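Local coordinates for protein staphylococcal superantigen-like 1 (Staphylococcus aureus, PDB 4O1N) that probably promotes virulence as a secreted protease that cleaves host collagens and cytokines, at residues E140-K145 with E196-T201; T174-T179 with G200-K205. All coordinates share one frame; numbering follows the deposited sequence.

Contact 1. Residues E140-K145 with E196-T201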
ATOM      1  N   GLU A 140      -1.817  12.330   3.715  1.00 35.13           N
ATOM      2  CA  GLU A 140      -2.507  12.413   4.982  1.00 35.70           C
ATOM      3  C   GLU A 140      -3.107  11.083   5.333  1.00 34.24           C
ATOM      4  O   GLU A 140      -2.996  10.650   6.468  1.00 37.42           O
ATOM      5  CB  GLU A 140      -3.608  13.484   4.935  1.00 41.05           C
ATOM      6  CG  GLU A 140      -3.090  14.921   4.863  1.00 43.64           C
ATOM      7  CD  GLU A 140      -4.162  15.950   4.513  1.00 47.99           C
ATOM      8  OE1 GLU A 140      -5.375  15.743   4.841  1.00 41.42           O
ATOM      9  OE2 GLU A 140      -3.757  16.978   3.900  1.00 51.27           O
ATOM     10  N   ASP A 141      -3.777  10.457   4.361  1.00 32.09           N
ATOM     11  CA  ASP A 141      -4.460   9.161   4.538  1.00 27.88           C
ATOM     12  C   ASP A 141      -3.764   8.143   3.625  1.00 26.98           C
ATOM     13  O   ASP A 141      -3.823   8.263   2.401  1.00 26.32           O
ATOM     14  CB  ASP A 141      -5.926   9.304   4.166  1.00 28.38           C
ATOM     15  CG  ASP A 141      -6.751   8.053   4.478  1.00 29.14           C
ATOM     16  OD1 ASP A 141      -6.555   7.453   5.554  1.00 29.45           O
ATOM     17  OD2 ASP A 141      -7.615   7.688   3.657  1.00 26.56           O
ATOM     18  N   ILE A 142      -3.056   7.178   4.208  1.00 24.39           N
ATOM     19  CA  ILE A 142      -2.198   6.329   3.422  1.00 23.69           C
ATOM     20  C   ILE A 142      -2.481   4.898   3.772  1.00 23.86           C
ATOM     21  O   ILE A 142      -2.698   4.545   4.944  1.00 24.54           O
ATOM     22  CB  ILE A 142      -0.706   6.645   3.649  1.00 26.41           C
ATOM     23  CG1 ILE A 142       0.173   5.794   2.749  1.00 26.76           C
ATOM     24  CG2 ILE A 142      -0.291   6.391   5.101  1.00 27.13           C
ATOM     25  CD1 ILE A 142       1.594   6.299   2.638  1.00 27.39           C
ATOM     26  N   SER A 143      -2.460   4.066   2.744  1.00 23.03           N
ATOM     27  CA  SER A 143      -2.956   2.715   2.841  1.00 22.34           C
ATOM     28  C   SER A 143      -1.850   1.725   3.166  1.00 22.12           C
ATOM     29  O   SER A 143      -0.682   1.922   2.793  1.00 21.05           O
ATOM     30  CB  SER A 143      -3.650   2.314   1.538  1.00 21.56           C
ATOM     31  OG  SER A 143      -2.716   2.073   0.529  1.00 20.94           O
ATOM     32  N   LEU A 144      -2.223   0.661   3.873  1.00 22.15           N
ATOM     33  CA  LEU A 144      -1.270  -0.387   4.172  1.00 23.45           C
ATOM     34  C   LEU A 144      -0.844  -1.070   2.895  1.00 24.83           C
ATOM     35  O   LEU A 144       0.297  -1.535   2.789  1.00 28.28           O
ATOM     36  CB  LEU A 144      -1.853  -1.419   5.130  1.00 24.17           C
ATOM     37  CG  LEU A 144      -2.303  -0.928   6.510  1.00 23.98           C
ATOM     38  CD1 LEU A 144      -2.855  -2.084   7.294  1.00 24.38           C
ATOM     39  CD2 LEU A 144      -1.193  -0.257   7.288  1.00 24.30           C
ATOM     40  N   LYS A 145      -1.719  -1.108   1.899  1.00 24.87           N
ATOM     41  CA  LYS A 145      -1.305  -1.637   0.613  1.00 25.05           C
ATOM     42  C   LYS A 145      -0.074  -0.896   0.109  1.00 24.81           C
ATOM     43  O   LYS A 145       0.874  -1.539  -0.337  1.00 26.40           O
ATOM     44  CB  LYS A 145      -2.429  -1.555  -0.412  1.00 24.79           C
ATOM     45  CG  LYS A 145      -2.092  -2.080  -1.799  1.00 24.84           C
ATOM     46  CD  LYS A 145      -3.225  -1.799  -2.777  1.00 25.57           C
ATOM     47  CE  LYS A 145      -3.127  -2.597  -4.084  1.00 24.98           C
ATOM     48  NZ  LYS A 145      -3.505  -4.013  -3.868  1.00 25.90           N
ATOM     49  N   GLU A 196      -7.191  -0.839   4.388  1.00 32.99           N
ATOM     50  CA  GLU A 196      -7.057  -0.130   5.654  1.00 35.31           C
ATOM     51  C   GLU A 196      -6.095   1.009   5.416  1.00 32.55           C
ATOM     52  O   GLU A 196      -5.182   0.922   4.572  1.00 30.16           O
ATOM     53  CB  GLU A 196      -6.505  -1.024   6.777  1.00 41.94           C
ATOM     54  CG  GLU A 196      -7.378  -2.195   7.201  1.00 49.25           C
ATOM     55  CD  GLU A 196      -8.818  -1.803   7.518  1.00 58.98           C
ATOM     56  OE1 GLU A 196      -9.058  -1.215   8.609  1.00 63.59           O
ATOM     57  OE2 GLU A 196      -9.718  -2.090   6.671  1.00 64.52           O
ATOM     58  N   SER A 197      -6.300   2.085   6.151  1.00 31.64           N
ATOM     59  CA  SER A 197      -5.430   3.254   6.023  1.00 31.75           C
ATOM     60  C   SER A 197      -5.104   3.853   7.367  1.00 31.31           C
ATOM     61  O   SER A 197      -5.861   3.687   8.331  1.00 32.19           O
ATOM     62  CB  SER A 197      -6.107   4.314   5.166  1.00 32.21           C
ATOM     63  OG  SER A 197      -7.047   5.093   5.925  1.00 30.30           O
ATOM     64  N   ILE A 198      -3.998   4.589   7.406  1.00 32.99           N
ATOM     65  CA  ILE A 198      -3.523   5.235   8.640  1.00 32.80           C
ATOM     66  C   ILE A 198      -3.189   6.672   8.360  1.00 33.02           C
ATOM     67  O   ILE A 198      -3.095   7.061   7.203  1.00 33.44           O
ATOM     68  CB  ILE A 198      -2.276   4.533   9.213  1.00 32.60           C
ATOM     69  CG1 ILE A 198      -1.115   4.535   8.207  1.00 32.82           C
ATOM     70  CG2 ILE A 198      -2.628   3.113   9.617  1.00 31.29           C
ATOM     71  CD1 ILE A 198       0.132   3.814   8.713  1.00 33.36           C
ATOM     72  N   ASP A 199      -2.998   7.450   9.424  1.00 35.42           N
ATOM     73  CA  ASP A 199      -2.643   8.854   9.306  1.00 34.33           C
ATOM     74  C   ASP A 199      -1.146   8.987   9.012  1.00 35.09           C
ATOM     75  O   ASP A 199      -0.288   8.780   9.886  1.00 36.74           O
ATOM     76  CB  ASP A 199      -3.016   9.624  10.573  1.00 34.24           C
ATOM     77  CG  ASP A 199      -2.862  11.117  10.398  1.00 35.88           C
ATOM     78  OD1 ASP A 199      -2.143  11.519   9.456  1.00 33.89           O
ATOM     79  OD2 ASP A 199      -3.436  11.892  11.196  1.00 40.90           O
ATOM     80  N   GLY A 200      -0.832   9.352   7.781  1.00 36.31           N
ATOM     81  CA  GLY A 200       0.563   9.439   7.319  1.00 36.13           C
ATOM     82  C   GLY A 200       1.338  10.611   7.908  1.00 35.51           C
ATOM     83  O   GLY A 200       2.555  10.621   7.887  1.00 34.91           O
ATOM     84  N   THR A 201       0.619  11.594   8.437  1.00 35.41           N
ATOM     85  CA  THR A 201       1.220  12.699   9.140  1.00 34.40           C
ATOM     86  C   THR A 201       1.714  12.267  10.530  1.00 34.05           C
ATOM     87  O   THR A 201       2.451  12.996  11.153  1.00 36.07           O
ATOM     88  CB  THR A 201       0.235  13.906   9.301  1.00 34.91           C
ATOM     89  OG1 THR A 201      -0.812  13.616  10.238  1.00 35.98           O
ATOM     90  CG2 THR A 201      -0.401  14.279   8.005  1.00 35.49           C
TER
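E140 opens the pairing by giving its carbonyl O to G200 N at 2.8 Å, the donor standing 48° out of the carbonyl plane. Its CA lies against T201 CG2, whereas its carboxylate accepts from the backbone N atoms of S109 and V110. Nearby, T201 N (2.9 Å), closing an Asx turn, and T201 OG1 both reach D199 OD1 from one face. D141 sets CG anti to its backbone N (chi1 -173°), which swings OD1 over to S197 OG; the modelled 2.4 Å between D141 OD1 and S197 OG is doubtfully short. D141 OD2 faces the salt-bridge partner K74 and the backbone N of K106. I142 carries the hydrogen-bonded pair of this antiparallel ladder: I142 N meets I198 O at 3.0 Å, and I198 N returns the bond to I142 O at 2.8 Å. Their side chains run side by side, I142 CG2 against I198 CG1 at 3.7 Å. S143, across from S197, is also the N-cap of helix 144-159, its OG accepting from E146 N. In the first turn, L144 N bonds to E196 O (3.1 Å), while L144 CD1 rests on E196 CB (3.8 Å). The result is a two-stranded ribbon with contrasting faces. I142 and I198 lie on L147 of helix 144-159, I198 reaching also to I173 and M175 of strand 171-175; D141, S143 and S197 meet T105 of strand 98-106, so the ribbon joins the beta-grasp domain to the OB-fold sheet.

Contact 2. Residues T174-T179 with G200-K205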
ATOM      1  N   THR A 174       5.183   2.209  13.711  1.00 31.11           N
ATOM      2  CA  THR A 174       4.816   2.780  15.021  1.00 31.90           C
ATOM      3  C   THR A 174       4.269   4.208  14.885  1.00 30.44           C
ATOM      4  O   THR A 174       4.928   5.088  14.300  1.00 32.02           O
ATOM      5  CB  THR A 174       6.034   2.760  15.976  1.00 33.77           C
ATOM      6  OG1 THR A 174       6.713   1.496  15.855  1.00 35.21           O
ATOM      7  CG2 THR A 174       5.607   2.957  17.420  1.00 34.56           C
ATOM      8  N   MET A 175       3.066   4.439  15.417  1.00 28.96           N
ATOM      9  CA  MET A 175       2.416   5.745  15.299  1.00 28.54           C
ATOM     10  C   MET A 175       2.808   6.609  16.461  1.00 29.85           C
ATOM     11  O   MET A 175       3.436   6.131  17.379  1.00 32.26           O
ATOM     12  CB  MET A 175       0.911   5.612  15.242  1.00 28.97           C
ATOM     13  CG  MET A 175       0.390   4.598  14.224  1.00 29.66           C
ATOM     14  SD  MET A 175       0.843   4.996  12.504  1.00 33.60           S
ATOM     15  CE  MET A 175      -0.198   6.473  12.343  1.00 32.71           C
ATOM     16  N   ASN A 176       2.475   7.889  16.394  1.00 31.46           N
ATOM     17  CA  ASN A 176       2.784   8.843  17.437  1.00 33.80           C
ATOM     18  C   ASN A 176       2.177   8.495  18.774  1.00 35.13           C
ATOM     19  O   ASN A 176       2.751   8.795  19.818  1.00 38.27           O
ATOM     20  CB  ASN A 176       2.354  10.249  17.031  1.00 35.95           C
ATOM     21  CG  ASN A 176       3.362  10.920  16.112  1.00 40.08           C
ATOM     22  OD1 ASN A 176       4.466  10.415  15.889  1.00 48.24           O
ATOM     23  ND2 ASN A 176       3.004  12.070  15.594  1.00 44.16           N
ATOM     24  N   ASP A 177       1.027   7.856  18.759  1.00 34.85           N
ATOM     25  CA  ASP A 177       0.385   7.473  20.003  1.00 36.81           C
ATOM     26  C   ASP A 177       0.844   6.095  20.495  1.00 37.36           C
ATOM     27  O   ASP A 177       0.264   5.524  21.391  1.00 38.07           O
ATOM     28  CB  ASP A 177      -1.144   7.557  19.886  1.00 35.93           C
ATOM     29  CG  ASP A 177      -1.737   6.553  18.903  1.00 38.10           C
ATOM     30  OD1 ASP A 177      -1.022   5.662  18.381  1.00 37.94           O
ATOM     31  OD2 ASP A 177      -2.952   6.658  18.629  1.00 38.69           O
ATOM     32  N   GLY A 178       1.882   5.546  19.891  1.00 38.01           N
ATOM     33  CA  GLY A 178       2.392   4.265  20.339  1.00 38.87           C
ATOM     34  C   GLY A 178       1.680   3.095  19.701  1.00 40.09           C
ATOM     35  O   GLY A 178       2.157   1.976  19.800  1.00 43.14           O
ATOM     36  N   THR A 179       0.566   3.329  19.022  1.00 39.32           N
ATOM     37  CA  THR A 179      -0.073   2.262  18.278  1.00 42.15           C
ATOM     38  C   THR A 179       0.901   1.721  17.253  1.00 40.58           C
ATOM     39  O   THR A 179       1.696   2.468  16.708  1.00 39.78           O
ATOM     40  CB  THR A 179      -1.322   2.742  17.496  1.00 44.12           C
ATOM     41  OG1 THR A 179      -2.170   3.525  18.340  1.00 48.58           O
ATOM     42  CG2 THR A 179      -2.121   1.568  16.965  1.00 45.28           C
ATOM     43  N   GLY A 200      -0.832   9.352   7.781  1.00 36.31           N
ATOM     44  CA  GLY A 200       0.563   9.439   7.319  1.00 36.13           C
ATOM     45  C   GLY A 200       1.338  10.611   7.908  1.00 35.51           C
ATOM     46  O   GLY A 200       2.555  10.621   7.887  1.00 34.91           O
ATOM     47  N   THR A 201       0.619  11.594   8.437  1.00 35.41           N
ATOM     48  CA  THR A 201       1.220  12.699   9.140  1.00 34.40           C
ATOM     49  C   THR A 201       1.714  12.267  10.530  1.00 34.05           C
ATOM     50  O   THR A 201       2.451  12.996  11.153  1.00 36.07           O
ATOM     51  CB  THR A 201       0.235  13.906   9.301  1.00 34.91           C
ATOM     52  OG1 THR A 201      -0.812  13.616  10.238  1.00 35.98           O
ATOM     53  CG2 THR A 201      -0.401  14.279   8.005  1.00 35.49           C
ATOM     54  N   LYS A 202       1.334  11.090  11.005  1.00 34.97           N
ATOM     55  CA  LYS A 202       1.596  10.694  12.405  1.00 36.02           C
ATOM     56  C   LYS A 202       2.303   9.371  12.528  1.00 33.75           C
ATOM     57  O   LYS A 202       2.077   8.645  13.495  1.00 32.90           O
ATOM     58  CB  LYS A 202       0.280  10.597  13.177  1.00 38.53           C
ATOM     59  CG  LYS A 202      -0.289  11.948  13.528  1.00 43.34           C
ATOM     60  CD  LYS A 202      -1.619  11.849  14.229  1.00 47.97           C
ATOM     61  CE  LYS A 202      -2.130  13.243  14.556  1.00 57.10           C
ATOM     62  NZ  LYS A 202      -3.552  13.169  15.023  1.00 62.47           N
ATOM     63  N   ILE A 203       3.120   9.038  11.531  1.00 31.52           N
ATOM     64  CA  ILE A 203       3.965   7.834  11.561  1.00 28.27           C
ATOM     65  C   ILE A 203       5.287   8.236  12.143  1.00 26.82           C
ATOM     66  O   ILE A 203       5.949   9.074  11.619  1.00 23.53           O
ATOM     67  CB  ILE A 203       4.214   7.265  10.168  1.00 26.58           C
ATOM     68  CG1 ILE A 203       2.886   6.831   9.561  1.00 26.36           C
ATOM     69  CG2 ILE A 203       5.191   6.097  10.257  1.00 26.80           C
ATOM     70  CD1 ILE A 203       2.948   6.348   8.132  1.00 26.38           C
ATOM     71  N   ASN A 204       5.657   7.624  13.244  1.00 29.35           N
ATOM     72  CA  ASN A 204       6.843   8.031  13.972  1.00 30.35           C
ATOM     73  C   ASN A 204       8.006   7.227  13.504  1.00 30.26           C
ATOM     74  O   ASN A 204       9.096   7.763  13.328  1.00 31.27           O
ATOM     75  CB  ASN A 204       6.650   7.760  15.461  1.00 33.52           C
ATOM     76  CG  ASN A 204       7.872   8.135  16.299  1.00 34.64           C
ATOM     77  OD1 ASN A 204       8.171   9.312  16.479  1.00 39.43           O
ATOM     78  ND2 ASN A 204       8.564   7.138  16.825  1.00 33.15           N
ATOM     79  N   LYS A 205       7.804   5.923  13.344  1.00 29.23           N
ATOM     80  CA  LYS A 205       8.902   5.070  12.916  1.00 29.11           C
ATOM     81  C   LYS A 205       8.459   3.853  12.088  1.00 27.75           C
ATOM     82  O   LYS A 205       7.416   3.259  12.326  1.00 25.42           O
ATOM     83  CB  LYS A 205       9.684   4.591  14.143  1.00 30.24           C
ATOM     84  CG  LYS A 205      10.870   3.706  13.811  1.00 30.32           C
ATOM     85  CD  LYS A 205      11.682   3.368  15.051  1.00 32.22           C
ATOM     86  CE  LYS A 205      12.858   2.456  14.676  1.00 33.16           C
ATOM     87  NZ  LYS A 205      13.928   2.509  15.693  1.00 33.55           N
TER
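T174 and K205 form an antiparallel hydrogen-bonded pair, but N204 faces T174 as well, which makes a classic beta bulge and moves the register by one before M175 meets I203. T174 N donates to K205 O at 2.8 Å, and T174 O takes two bonds in return: N204 N approaches at 2.8 Å nearly along the C=O axis, while K205 N sits in the carbonyl plane on a lone pair. One strand thus fits an extra residue by sharing a single acceptor. A further bond, N176 N to K202 O at 3.0 Å, holds the first segment as it leaves the strand. Among the side chains, M175 starts away from its partner, yet bends at chi2 (-61°) and chi3 (-69°) bring its tip back. M175 CE then touches K202 O at 3.3 Å, and M175 SD rests on I203 CG1 at 4.0 Å, the two chains crossing at a slant. N176 spreads its amide over the opposite backbone: N176 ND2 lies by K202 CA (3.7 Å), N176 OD1 by N204 CB (3.5 Å), and the N176 and N204 amide planes are 64° apart. K202 passes N176 almost at right angles, its extended chain leading outward. K205 likewise leads its ammonium group away, to a salt bridge with E122. The type I turn from M175 to G178 is closed by G178 N to M175 O, and an Asx turn, T179 N to D177 OD1, follows. Polar bonding between the segments is therefore carried by main-chain groups, and side chains add van der Waals contact: apolar between M175 SD and I203 CG1, and amide atoms of N176 against K202 and N204 carbons at the exposed surface.

How the contacts relate
Contacts 1 and 2 belong to the beta-grasp domain, with centres about 11 Å apart, and share G200 and T201, where the chain passes from strand 197-199 to strand 203-210. The first segments follow in order: strand 141-143 runs into helix 144-159, then comes strand 171-175 with its turn. Contact 1 is a separate two-stranded ribbon, whereas contact 2 joins two neighbouring inner strands of the five-stranded sheet, where strand 171-175 ends and strand 203-210 begins. They meet directly, I198 CD1 against I203 CD1 at 3.8 Å and D199 O against M175 CE at 3.4 Å. The short connection therefore couples the beta-grasp sheet to the ribbon, which packs on the OB-fold domain.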